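Local coordinates for protein mannitol dehydrogenase (Pseudomonas fluorescens, PDB 1LJ8) that binds NAD and probably catalyses the NAD-dependent interconversion of mannitol and fructose, as a member of the long-chain dehydrogenases, at residues K71-D74 and D75-Q79; A171-T174 and Q175-A178; R241-L244 and H245-G249; E293-I296 and G297-G301; F385-P388 and T389-L393. All coordinates share one frame; numbering follows the deposited sequence.

Contact 1 of 5, residues K71-D74 and D75-Q79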
loop_
_atom_site.group_PDB
_atom_site.type_symbol
_atom_site.label_atom_id
_atom_site.label_comp_id
_atom_site.label_asym_id
_atom_site.label_seq_id
_atom_site.Cartn_x
_atom_site.Cartn_y
_atom_site.Cartn_z
ATOM N N LYS A 71 -11.459 -12.986 8.903
ATOM C CA LYS A 71 -10.733 -13.005 10.178
ATOM C C LYS A 71 -10.619 -11.591 10.739
ATOM O O LYS A 71 -10.804 -11.409 11.933
ATOM C CB LYS A 71 -9.333 -13.597 10.024
ATOM C CG LYS A 71 -8.583 -13.693 11.379
ATOM C CD LYS A 71 -7.320 -14.538 11.304
ATOM C CE LYS A 71 -6.851 -14.948 12.735
ATOM N NZ LYS A 71 -6.585 -13.752 13.612
ATOM N N ALA A 72 -10.326 -10.598 9.894
ATOM C CA ALA A 72 -10.244 -9.203 10.376
ATOM C C ALA A 72 -11.607 -8.768 10.994
ATOM O O ALA A 72 -11.679 -8.189 12.072
ATOM C CB ALA A 72 -9.897 -8.263 9.183
ATOM N N ARG A 73 -12.696 -9.051 10.277
ATOM C CA ARG A 73 -14.012 -8.672 10.747
ATOM C C ARG A 73 -14.310 -9.342 12.099
ATOM O O ARG A 73 -14.769 -8.686 13.029
ATOM C CB ARG A 73 -15.061 -9.088 9.662
ATOM C CG ARG A 73 -16.475 -8.503 9.854
ATOM C CD ARG A 73 -17.298 -9.260 10.953
ATOM N NE ARG A 73 -17.296 -10.721 10.761
ATOM C CZ ARG A 73 -18.087 -11.367 9.903
ATOM N NH1 ARG A 73 -18.962 -10.693 9.148
ATOM N NH2 ARG A 73 -18.001 -12.697 9.778
ATOM N N ASP A 74 -14.063 -10.653 12.192
ATOM C CA ASP A 74 -14.345 -11.378 13.428
ATOM C C ASP A 74 -13.496 -10.859 14.589
ATOM O O ASP A 74 -14.018 -10.648 15.683
ATOM C CB ASP A 74 -14.087 -12.876 13.253
ATOM C CG ASP A 74 -15.103 -13.555 12.324
ATOM O OD1 ASP A 74 -16.144 -12.953 12.019
ATOM O OD2 ASP A 74 -14.836 -14.718 11.939
ATOM N N ASP A 75 -12.213 -10.598 14.331
ATOM C CA ASP A 75 -11.315 -10.126 15.387
ATOM C C ASP A 75 -11.769 -8.764 15.872
ATOM O O ASP A 75 -11.791 -8.514 17.096
ATOM C CB ASP A 75 -9.854 -10.031 14.904
ATOM C CG ASP A 75 -9.158 -11.415 14.790
ATOM O OD1 ASP A 75 -9.675 -12.422 15.313
ATOM O OD2 ASP A 75 -8.074 -11.466 14.181
ATOM N N LEU A 76 -12.116 -7.868 14.935
ATOM C CA LEU A 76 -12.561 -6.553 15.353
ATOM C C LEU A 76 -13.945 -6.635 16.037
ATOM O O LEU A 76 -14.166 -5.988 17.058
ATOM C CB LEU A 76 -12.643 -5.574 14.163
ATOM C CG LEU A 76 -11.318 -5.157 13.539
ATOM C CD1 LEU A 76 -11.602 -4.267 12.331
ATOM C CD2 LEU A 76 -10.456 -4.429 14.580
ATOM N N ALA A 77 -14.873 -7.415 15.472
ATOM C CA ALA A 77 -16.216 -7.509 16.069
ATOM C C ALA A 77 -16.132 -8.027 17.495
ATOM O O ALA A 77 -16.925 -7.620 18.345
ATOM C CB ALA A 77 -17.114 -8.408 15.243
ATOM N N GLY A 78 -15.171 -8.910 17.766
ATOM C CA GLY A 78 -15.037 -9.427 19.126
ATOM C C GLY A 78 -14.506 -8.380 20.100
ATOM O O GLY A 78 -14.448 -8.601 21.318
ATOM N N GLN A 79 -14.131 -7.217 19.572
ATOM C CA GLN A 79 -13.616 -6.111 20.388
ATOM C C GLN A 79 -14.524 -4.858 20.240
ATOM O O GLN A 79 -14.128 -3.743 20.607
ATOM C CB GLN A 79 -12.155 -5.771 19.983
ATOM C CG GLN A 79 -11.290 -6.961 20.304
ATOM C CD GLN A 79 -9.802 -6.841 19.979
ATOM O OE1 GLN A 79 -9.054 -7.739 20.331
ATOM N NE2 GLN A 79 -9.375 -5.752 19.303
HETATM O O HOH W 1 -7.849 -14.119 16.463
#
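Asp75, Leu76, Ala77 and Gly78 each send a backbone N-H back four residues, to the carbonyl oxygens of Lys71, Ala72, Arg73 and Asp74, in regular alpha-helical spacing; Asp75 N to Lys71 O is 2.9 Å. One turn of helix thereby brings Lys71 and Asp75 onto the same face of the helix, the usual basis for an i, i+4 ion pair. Lys71 starts with CG anti to its backbone N (chi1 -177°), stays extended through CE and then bends at the last torsion, which turns NZ back toward the acid. The result is a salt bridge of 2.8 Å between Lys71 NZ and Asp75 OD2, made on the syn lone pair of that oxygen. A water closes the loop: it accepts from Lys71 NZ at 3.1 Å and donates to Asp75 OD1 at 2.7 Å, so both carboxylate oxygens are engaged. The neighbouring pair is built differently. Arg73 meets Asp74 side-on, with NE at 2.8 Å and NH2 at 2.9 Å from the single oxygen Asp74 OD1, which lies in the guanidinium plane, while both nitrogens sit on one face of the carboxylate plane. Arg73 NH1 has a second acid in Asp110. Leu76 lies on the buried side against Tyr81. Helix 69-77 follows strand 59-64 of the Rossmann domain and begins at Asp69, an NAD-binding residue; Ala72 lies close to the bound dinucleotide.

Contact 2 of 5, residues A171-T174 and Q175-A178; sequences AALT and QRRA
Ala172 O receives the backbone N-H of Arg176 at 2.9 Å, the shortest hydrogen bond between 171-174 and 175-178, and Arg176 CG rests beside the same oxygen at 3.3 Å. Leu173 O is treated alike one residue on, accepting from Arg177 N at 3.0 Å with Arg177 CG 3.1 Å from that oxygen. In both arginines CG stands beside the backbone N (chi1 -67° in Arg176), and this torsion lays the start of each chain along the preceding turn. The flanking bonds, Gln175 N to Ala171 O at 3.1 Å and Ala178 N to Thr174 O at 3.0 Å, keep the same four-residue spacing. Helix 165-178 lies in the long connection between the adjacent parallel strands 126-129 and 185-188 of the Rossmann sheet, which also holds a two-stranded hairpin and helix 150-157. Past CG the two arginines part. Arg176 bends at chi3, its CD passing Leu173 CD2 at 4.3 Å, and its guanidinium N-H groups bond to backbone carbonyls, Pro182 O and Leu119 O among them. The guanidinium of Arg177 ends at helix 212-221, with a salt bridge to Glu213 and a cation-pi contact with Trp217, a ring that Leu173 also touches. A water 3.2 Å from Thr174 OG1 accepts a weak bond from Arg177 NH1; the hydroxyl itself is tied to Cys170 O.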
loop_
_atom_site.group_PDB
_atom_site.type_symbol
_atom_site.label_atom_id
_atom_site.label_comp_id
_atom_site.label_asym_id
_atom_site.label_seq_id
_atom_site.Cartn_x
_atom_site.Cartn_y
_atom_site.Cartn_z
ATOM N N ALA A 171 -22.393 -0.334 -8.837
ATOM C CA ALA A 171 -23.753 -0.668 -8.417
ATOM C C ALA A 171 -24.252 0.329 -7.361
ATOM O O ALA A 171 -25.443 0.685 -7.335
ATOM C CB ALA A 171 -23.826 -2.132 -7.871
ATOM N N ALA A 172 -23.373 0.786 -6.461
ATOM C CA ALA A 172 -23.791 1.731 -5.446
ATOM C C ALA A 172 -24.151 3.082 -6.070
ATOM O O ALA A 172 -25.127 3.710 -5.651
ATOM C CB ALA A 172 -22.672 1.962 -4.384
ATOM N N LEU A 173 -23.349 3.525 -7.039
ATOM C CA LEU A 173 -23.621 4.837 -7.640
ATOM C C LEU A 173 -24.936 4.797 -8.406
ATOM O O LEU A 173 -25.695 5.750 -8.357
ATOM C CB LEU A 173 -22.467 5.262 -8.542
ATOM C CG LEU A 173 -21.189 5.643 -7.726
ATOM C CD1 LEU A 173 -20.013 5.815 -8.683
ATOM C CD2 LEU A 173 -21.396 6.957 -6.958
ATOM N N THR A 174 -25.200 3.693 -9.089
ATOM C CA THR A 174 -26.464 3.559 -9.824
ATOM C C THR A 174 -27.658 3.658 -8.865
ATOM O O THR A 174 -28.637 4.388 -9.127
ATOM C CB THR A 174 -26.483 2.227 -10.570
ATOM O OG1 THR A 174 -25.439 2.244 -11.554
ATOM C CG2 THR A 174 -27.851 1.999 -11.249
ATOM N N GLN A 175 -27.570 2.947 -7.740
ATOM C CA GLN A 175 -28.628 2.970 -6.717
ATOM C C GLN A 175 -28.790 4.377 -6.121
ATOM O O GLN A 175 -29.936 4.846 -5.919
ATOM C CB GLN A 175 -28.300 1.947 -5.616
ATOM C CG GLN A 175 -29.423 1.728 -4.582
ATOM C CD GLN A 175 -29.195 0.476 -3.757
ATOM O OE1 GLN A 175 -29.080 -0.623 -4.308
ATOM N NE2 GLN A 175 -29.146 0.623 -2.431
ATOM N N ARG A 176 -27.676 5.058 -5.816
ATOM C CA ARG A 176 -27.774 6.419 -5.291
ATOM C C ARG A 176 -28.503 7.329 -6.291
ATOM O O ARG A 176 -29.409 8.093 -5.904
ATOM C CB ARG A 176 -26.383 7.038 -4.964
ATOM C CG ARG A 176 -25.677 6.326 -3.793
ATOM C CD ARG A 176 -24.211 6.799 -3.646
ATOM N NE ARG A 176 -24.087 8.053 -2.892
ATOM C CZ ARG A 176 -23.835 8.139 -1.590
ATOM N NH1 ARG A 176 -23.653 7.046 -0.853
ATOM N NH2 ARG A 176 -23.818 9.321 -1.000
ATOM N N ARG A 177 -28.115 7.238 -7.559
ATOM C CA ARG A 177 -28.749 8.059 -8.604
ATOM C C ARG A 177 -30.262 7.848 -8.678
ATOM O O ARG A 177 -31.031 8.807 -8.805
ATOM C CB ARG A 177 -28.175 7.735 -9.963
ATOM C CG ARG A 177 -26.741 8.054 -10.112
ATOM C CD ARG A 177 -26.357 7.782 -11.545
ATOM N NE ARG A 177 -27.090 8.648 -12.477
ATOM C CZ ARG A 177 -27.110 8.464 -13.791
ATOM N NH1 ARG A 177 -26.462 7.427 -14.334
ATOM N NH2 ARG A 177 -27.714 9.358 -14.578
ATOM N N ALA A 178 -30.671 6.586 -8.580
ATOM C CA ALA A 178 -32.069 6.246 -8.663
ATOM C C ALA A 178 -32.818 6.766 -7.445
ATOM O O ALA A 178 -34.045 6.944 -7.485
ATOM C CB ALA A 178 -32.219 4.742 -8.793
HETATM O O HOH W 2 -26.784 4.673 -13.236
#

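Contact 3 of 5, residues R241-L244 and H245-G249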
loop_
_atom_site.group_PDB
_atom_site.type_symbol
_atom_site.label_atom_id
_atom_site.label_comp_id
_atom_site.label_asym_id
_atom_site.label_seq_id
_atom_site.Cartn_x
_atom_site.Cartn_y
_atom_site.Cartn_z
ATOM N N ARG A 241 1.935 -8.813 18.547
ATOM C CA ARG A 241 0.768 -8.860 19.432
ATOM C C ARG A 241 1.172 -9.182 20.869
ATOM O O ARG A 241 0.676 -8.589 21.831
ATOM C CB ARG A 241 -0.235 -9.910 18.891
ATOM C CG ARG A 241 -1.406 -10.225 19.817
ATOM C CD ARG A 241 -2.367 -11.253 19.176
ATOM N NE ARG A 241 -1.827 -12.626 19.024
ATOM C CZ ARG A 241 -1.613 -13.505 20.002
ATOM N NH1 ARG A 241 -1.863 -13.213 21.276
ATOM N NH2 ARG A 241 -1.184 -14.740 19.693
ATOM N N LEU A 242 2.101 -10.120 21.035
ATOM C CA LEU A 242 2.535 -10.486 22.357
ATOM C C LEU A 242 3.299 -9.359 23.033
ATOM O O LEU A 242 3.207 -9.189 24.258
ATOM C CB LEU A 242 3.412 -11.761 22.300
ATOM C CG LEU A 242 2.647 -13.020 21.856
ATOM C CD1 LEU A 242 3.627 -14.213 21.782
ATOM C CD2 LEU A 242 1.530 -13.347 22.844
ATOM N N GLN A 243 4.029 -8.572 22.244
ATOM C CA GLN A 243 4.811 -7.474 22.830
ATOM C C GLN A 243 3.840 -6.456 23.468
ATOM O O GLN A 243 4.101 -5.892 24.533
ATOM C CB GLN A 243 5.654 -6.794 21.747
ATOM C CG GLN A 243 6.468 -5.618 22.272
ATOM C CD GLN A 243 7.321 -4.937 21.195
ATOM O OE1 GLN A 243 6.996 -4.942 19.977
ATOM N NE2 GLN A 243 8.422 -4.335 21.635
ATOM N N LEU A 244 2.705 -6.246 22.805
ATOM C CA LEU A 244 1.707 -5.314 23.326
ATOM C C LEU A 244 1.194 -5.789 24.691
ATOM O O LEU A 244 1.040 -5.002 25.625
ATOM C CB LEU A 244 0.541 -5.201 22.335
ATOM C CG LEU A 244 -0.628 -4.320 22.806
ATOM C CD1 LEU A 244 -0.144 -2.822 23.069
ATOM C CD2 LEU A 244 -1.711 -4.357 21.712
ATOM N N HIS A 245 0.899 -7.079 24.797
ATOM C CA HIS A 245 0.424 -7.640 26.063
ATOM C C HIS A 245 1.559 -7.561 27.105
ATOM O O HIS A 245 1.345 -7.119 28.241
ATOM C CB HIS A 245 0.035 -9.113 25.876
ATOM C CG HIS A 245 -0.260 -9.814 27.169
ATOM N ND1 HIS A 245 -1.365 -9.514 27.936
ATOM C CD2 HIS A 245 0.473 -10.702 27.892
ATOM C CE1 HIS A 245 -1.302 -10.180 29.080
ATOM N NE2 HIS A 245 -0.196 -10.909 29.077
ATOM N N ASP A 246 2.765 -7.982 26.696
ATOM C CA ASP A 246 3.920 -7.989 27.601
ATOM C C ASP A 246 4.168 -6.603 28.188
ATOM O O ASP A 246 4.318 -6.443 29.409
ATOM C CB ASP A 246 5.207 -8.516 26.881
ATOM C CG ASP A 246 5.102 -10.012 26.469
ATOM O OD1 ASP A 246 4.230 -10.700 27.056
ATOM O OD2 ASP A 246 5.875 -10.510 25.575
ATOM N N GLU A 247 4.144 -5.578 27.337
ATOM C CA GLU A 247 4.435 -4.206 27.778
ATOM C C GLU A 247 3.313 -3.349 28.290
ATOM O O GLU A 247 3.558 -2.457 29.095
ATOM C CB GLU A 247 5.054 -3.405 26.648
ATOM C CG GLU A 247 6.016 -4.132 25.830
ATOM C CD GLU A 247 7.372 -3.572 26.015
ATOM O OE1 GLU A 247 8.141 -4.126 26.848
ATOM O OE2 GLU A 247 7.649 -2.552 25.344
ATOM N N HIS A 248 2.086 -3.572 27.829
ATOM C CA HIS A 248 0.994 -2.695 28.234
ATOM C C HIS A 248 -0.261 -3.391 28.714
ATOM O O HIS A 248 -1.274 -2.745 28.913
ATOM C CB HIS A 248 0.659 -1.713 27.087
ATOM C CG HIS A 248 1.829 -0.875 26.676
ATOM N ND1 HIS A 248 2.316 0.158 27.456
ATOM C CD2 HIS A 248 2.671 -0.979 25.618
ATOM C CE1 HIS A 248 3.410 0.649 26.898
ATOM N NE2 HIS A 248 3.651 -0.028 25.785
ATOM N N GLY A 249 -0.179 -4.716 28.889
ATOM C CA GLY A 249 -1.284 -5.486 29.455
ATOM C C GLY A 249 -2.531 -5.724 28.633
ATOM O O GLY A 249 -3.481 -6.347 29.115
#
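His245 joins the turn before it through a weak backbone bond, its N standing 3.3 Å from Arg241 O, and its ring is carried outward from the helix. Asp246 is held more firmly, with N 2.8 Å from Leu242 O. Its CG stays beside its own backbone N and comes within 3.0 Å of that same carbonyl oxygen, which lies over the face of the carboxylate, above CG; OD1 and OD2 are equally far from it, and neither is bonded to it. Glu247 repeats the pattern with N bonded to Gln243 O. With its CG likewise beside the backbone N, Glu247 touches Gln243, CG to CG at 3.9 Å; beyond that the chain bends and carries the carboxylate off, its plane turned 39° from that of the amide. Tyr86 of strand 83-87 lies against both side chains. His248 N donates to Leu244 O at 2.8 Å in a less straight bond, 148° at the hydrogen. Its imidazole comes near the methyl Leu244 CD1, 4.2 Å from ring atom CD2, while its ND1 bonds to Glu14. Leu244 turns its isobutyl group inward onto Thr84, Tyr86, Val96 and Pro255. At Gly249 phi is positive (72°), and its N bonds to His245 O at 2.9 Å. A glycine in left-handed backbone conformation is a familiar ending for an alpha-helix, here the surface helix 238-248, packed against strands 83-87 and 96-107 of the Rossmann domain.

Contact 4 of 5, residues E293-I296 and G297-G301; sequences EMKI and GLLNG
Backbone bonds between Glu293-Ile296 and Gly297-Gly301 change their spacing midway. Gly297 N and Leu298 N reach back four residues, to Glu293 O and Met294 O, as in any alpha-helix. Lys295 O then accepts twice, from Leu299 N at 2.8 Å and from Asn300 N at 3.3 Å, and by Gly301 the step is five residues, its N lying 2.9 Å from Ile296 O. This is a wider pi-type turn. Among the side chains the polar link is Lys295 to Asn300, five residues on. The lysine leaves the backbone trans to its own nitrogen (chi1 179°) and bends at chi2 and chi4, bringing NZ to within 2.8 Å of Asn300 OD1, in the amide plane and on a lone pair (C=O...N angle 124°). NZ also bonds to OD1 of Asn191, so two amide oxygens hold the end of the lysine. Ile296 CD1, a methyl, abuts that accepting oxygen, Asn300 OD1, at 3.4 Å. Glu293 OE2 bonds to His194. Apolar contacts accompany these bonds. Met294, present as selenomethionine, lays its CG on Leu298 CD1 at 3.9 Å, and Lys295 CG meets Leu299 CB at 4.1 Å. Around them stand Tyr354 and Leu358 of helix 351-362 and Met335 of helix 325-339. The turn belongs to the long helix 289-313 of the C-terminal domain, and it faces the cofactor site: Lys295 lies close to bound NAD, and Asn191 and nearby Glu133 are NAD-binding residues.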
loop_
_atom_site.group_PDB
_atom_site.type_symbol
_atom_site.label_atom_id
_atom_site.label_comp_id
_atom_site.label_asym_id
_atom_site.label_seq_id
_atom_site.Cartn_x
_atom_site.Cartn_y
_atom_site.Cartn_z
ATOM N N GLU A 293 4.994 11.198 -6.241
ATOM C CA GLU A 293 6.017 10.619 -7.146
ATOM C C GLU A 293 7.326 10.442 -6.380
ATOM O O GLU A 293 8.025 9.417 -6.526
ATOM C CB GLU A 293 6.263 11.542 -8.366
ATOM C CG GLU A 293 5.148 11.464 -9.389
ATOM C CD GLU A 293 5.147 12.628 -10.382
ATOM O OE1 GLU A 293 6.139 13.396 -10.401
ATOM O OE2 GLU A 293 4.139 12.757 -11.132
HETATM N N MSE A 294 7.660 11.464 -5.601
HETATM C CA MSE A 294 8.858 11.475 -4.770
HETATM C C MSE A 294 8.895 10.337 -3.744
HETATM O O MSE A 294 9.902 9.613 -3.585
HETATM C CB MSE A 294 8.947 12.792 -3.986
HETATM C CG MSE A 294 10.091 12.822 -3.008
HETATM SE SE MSE A 294 9.839 14.305 -1.685
HETATM C CE MSE A 294 8.482 13.501 -0.555
ATOM N N LYS A 295 7.798 10.180 -3.021
ATOM C CA LYS A 295 7.767 9.134 -2.003
ATOM C C LYS A 295 7.799 7.749 -2.627
ATOM O O LYS A 295 8.503 6.842 -2.155
ATOM C CB LYS A 295 6.502 9.300 -1.167
ATOM C CG LYS A 295 6.407 8.211 -0.093
ATOM C CD LYS A 295 5.172 7.436 -0.237
ATOM C CE LYS A 295 5.038 6.402 0.895
ATOM N NZ LYS A 295 4.450 5.132 0.327
ATOM N N ILE A 296 7.021 7.558 -3.687
ATOM C CA ILE A 296 6.999 6.245 -4.342
ATOM C C ILE A 296 8.398 5.921 -4.928
ATOM O O ILE A 296 8.920 4.801 -4.778
ATOM C CB ILE A 296 5.963 6.207 -5.492
ATOM C CG1 ILE A 296 4.518 6.337 -4.930
ATOM C CG2 ILE A 296 6.126 4.888 -6.276
ATOM C CD1 ILE A 296 4.085 5.131 -4.131
ATOM N N GLY A 297 9.019 6.901 -5.582
ATOM C CA GLY A 297 10.321 6.645 -6.204
ATOM C C GLY A 297 11.451 6.358 -5.238
ATOM O O GLY A 297 12.289 5.462 -5.443
ATOM N N LEU A 298 11.481 7.138 -4.172
ATOM C CA LEU A 298 12.523 7.028 -3.164
ATOM C C LEU A 298 12.230 6.053 -2.041
ATOM O O LEU A 298 13.076 5.218 -1.731
ATOM C CB LEU A 298 12.815 8.433 -2.557
ATOM C CG LEU A 298 13.409 9.446 -3.563
ATOM C CD1 LEU A 298 13.494 10.856 -2.846
ATOM C CD2 LEU A 298 14.813 8.964 -4.028
ATOM N N LEU A 299 11.062 6.149 -1.413
ATOM C CA LEU A 299 10.808 5.245 -0.280
ATOM C C LEU A 299 10.452 3.857 -0.784
ATOM O O LEU A 299 11.150 2.877 -0.489
ATOM C CB LEU A 299 9.688 5.803 0.621
ATOM C CG LEU A 299 9.520 5.132 1.995
ATOM C CD1 LEU A 299 8.678 6.075 2.908
ATOM C CD2 LEU A 299 8.790 3.748 1.828
ATOM N N ASN A 300 9.397 3.750 -1.598
ATOM C CA ASN A 300 9.032 2.406 -2.059
ATOM C C ASN A 300 10.065 1.812 -2.994
ATOM O O ASN A 300 10.305 0.615 -2.970
ATOM C CB ASN A 300 7.635 2.453 -2.684
ATOM C CG ASN A 300 6.587 2.919 -1.661
ATOM O OD1 ASN A 300 6.183 4.085 -1.641
ATOM N ND2 ASN A 300 6.161 2.011 -0.793
ATOM N N GLY A 301 10.666 2.642 -3.848
ATOM C CA GLY A 301 11.704 2.147 -4.711
ATOM C C GLY A 301 12.848 1.587 -3.871
ATOM O O GLY A 301 13.373 0.528 -4.200
#

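Contact 5 of 5, residues F385-P388 and T389-L393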
loop_
_atom_site.group_PDB
_atom_site.type_symbol
_atom_site.label_atom_id
_atom_site.label_comp_id
_atom_site.label_asym_id
_atom_site.label_seq_id
_atom_site.Cartn_x
_atom_site.Cartn_y
_atom_site.Cartn_z
ATOM N N PHE A 385 6.815 0.964 -8.514
ATOM C CA PHE A 385 7.948 1.457 -7.729
ATOM C C PHE A 385 9.298 1.556 -8.390
ATOM O O PHE A 385 10.111 2.406 -7.971
ATOM C CB PHE A 385 8.218 0.556 -6.494
ATOM C CG PHE A 385 7.040 0.356 -5.558
ATOM C CD1 PHE A 385 7.131 -0.612 -4.533
ATOM C CD2 PHE A 385 5.856 1.134 -5.650
ATOM C CE1 PHE A 385 6.046 -0.799 -3.607
ATOM C CE2 PHE A 385 4.768 0.946 -4.733
ATOM C CZ PHE A 385 4.869 -0.013 -3.715
ATOM N N THR A 386 9.529 0.693 -9.384
ATOM C CA THR A 386 10.868 0.537 -9.963
ATOM C C THR A 386 10.967 0.683 -11.478
ATOM O O THR A 386 11.886 1.308 -12.002
ATOM C CB THR A 386 11.373 -0.848 -9.548
ATOM O OG1 THR A 386 11.281 -0.944 -8.116
ATOM C CG2 THR A 386 12.817 -1.116 -10.063
ATOM N N VAL A 387 10.011 0.095 -12.193
ATOM C CA VAL A 387 10.069 0.201 -13.627
ATOM C C VAL A 387 10.077 1.642 -14.163
ATOM O O VAL A 387 10.771 1.910 -15.139
ATOM C CB VAL A 387 8.945 -0.652 -14.288
ATOM C CG1 VAL A 387 8.961 -0.470 -15.807
ATOM C CG2 VAL A 387 9.175 -2.140 -13.967
ATOM N N PRO A 388 9.319 2.585 -13.560
ATOM C CA PRO A 388 9.367 3.966 -14.109
ATOM C C PRO A 388 10.798 4.533 -14.073
ATOM O O PRO A 388 11.276 5.182 -15.038
ATOM C CB PRO A 388 8.401 4.726 -13.199
ATOM C CG PRO A 388 7.333 3.686 -12.957
ATOM C CD PRO A 388 8.187 2.454 -12.611
ATOM N N THR A 389 11.491 4.236 -12.984
ATOM C CA THR A 389 12.883 4.664 -12.835
ATOM C C THR A 389 13.742 3.966 -13.899
ATOM O O THR A 389 14.547 4.625 -14.572
ATOM C CB THR A 389 13.417 4.322 -11.392
ATOM O OG1 THR A 389 12.728 5.162 -10.453
ATOM C CG2 THR A 389 14.944 4.534 -11.287
ATOM N N ILE A 390 13.610 2.636 -14.034
ATOM C CA ILE A 390 14.385 1.900 -15.034
ATOM C C ILE A 390 14.131 2.470 -16.433
ATOM O O ILE A 390 15.075 2.670 -17.211
ATOM C CB ILE A 390 14.023 0.395 -15.050
ATOM C CG1 ILE A 390 14.558 -0.254 -13.755
ATOM C CG2 ILE A 390 14.670 -0.327 -16.271
ATOM C CD1 ILE A 390 14.015 -1.661 -13.530
ATOM N N ASN A 391 12.869 2.709 -16.762
ATOM C CA ASN A 391 12.579 3.219 -18.115
ATOM C C ASN A 391 13.279 4.542 -18.386
ATOM O O ASN A 391 13.711 4.830 -19.515
ATOM C CB ASN A 391 11.067 3.435 -18.324
ATOM C CG ASN A 391 10.301 2.131 -18.446
ATOM O OD1 ASN A 391 10.896 1.064 -18.673
ATOM N ND2 ASN A 391 8.968 2.203 -18.270
ATOM N N ARG A 392 13.335 5.380 -17.372
ATOM C CA ARG A 392 13.986 6.677 -17.544
ATOM C C ARG A 392 15.491 6.456 -17.740
ATOM O O ARG A 392 16.143 7.123 -18.542
ATOM C CB ARG A 392 13.698 7.562 -16.311
ATOM C CG ARG A 392 14.501 8.873 -16.231
ATOM C CD ARG A 392 14.161 9.808 -17.441
ATOM N NE ARG A 392 14.685 11.147 -17.162
ATOM C CZ ARG A 392 14.021 12.073 -16.457
ATOM N NH1 ARG A 392 12.808 11.820 -15.979
ATOM N NH2 ARG A 392 14.611 13.237 -16.183
ATOM N N LEU A 393 16.072 5.519 -17.001
ATOM C CA LEU A 393 17.504 5.275 -17.178
ATOM C C LEU A 393 17.781 4.758 -18.590
ATOM O O LEU A 393 18.755 5.166 -19.236
ATOM C CB LEU A 393 18.022 4.252 -16.155
ATOM C CG LEU A 393 17.823 4.626 -14.666
ATOM C CD1 LEU A 393 18.305 3.495 -13.720
ATOM C CD2 LEU A 393 18.612 5.910 -14.384
HETATM O O HOH W 3 10.279 4.056 -10.276
#
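Phe385 is joined to Thr389 through a water, which donates a weak bond to Phe385 O at 2.8 Å and stands 2.7 Å from Thr389 OG1. It spans the junction where helix 378-385 gives way to helix 387-396 in the all-helical part of the C-terminal domain, and the next residues form the N-terminus of the second helix. Thr386 occupies the N-cap position, yet its hydroxyl makes no capping bond; the helix is picked up by its carbonyl, Thr386 O accepting from Ile390 N at 3.0 Å in a nearly straight bond (170°). Its methyl packs instead: CG2, on the far side of CB from the backbone N, touches Ile390 CD1 at 3.7 Å, while Ile390 goes on to Ala403 and Val407 of helix 401-413. Thr386 and Thr389 both also meet Tyr334 of helix 325-339. Val387 places CG1 close to the amide of Asn391, 3.6 Å from ND2 and scarcely farther from OD1, and the carbonyl oxygen of Val387 lies near that amide as well; along the backbone, Asn391 N bonds to Val387 O at 2.8 Å. Pro388 comes next, in the first turn, where a backbone nitrogen without a hydrogen costs no intrahelical bond. Its ring is on the exposed side. Its carbonyl still serves the following turn: Pro388 O accepts from Arg392 N at 3.1 Å, and Arg392 CB lies 3.6 Å from that same oxygen.

All five contacts join successive turns of one helix, each adapted to its place. Contacts 1 and 3 lie at the surface, on two separate helices of the Rossmann domain, their nearest atoms about 7 Å apart; ion pairing marks the first, a glycine ending the second. Contact 2, partly buried, belongs to the same domain but directs its charged groups to neighbouring helices and loops. Contact 4 is the buried member, near the cofactor, where a widened turn replaces regular spacing. Contact 5, partly buried, starts a helix instead. These last two share the C-terminal domain and touch: Asn300 CB packs on Phe385 CG at 3.6 Å, with Ile296 alongside.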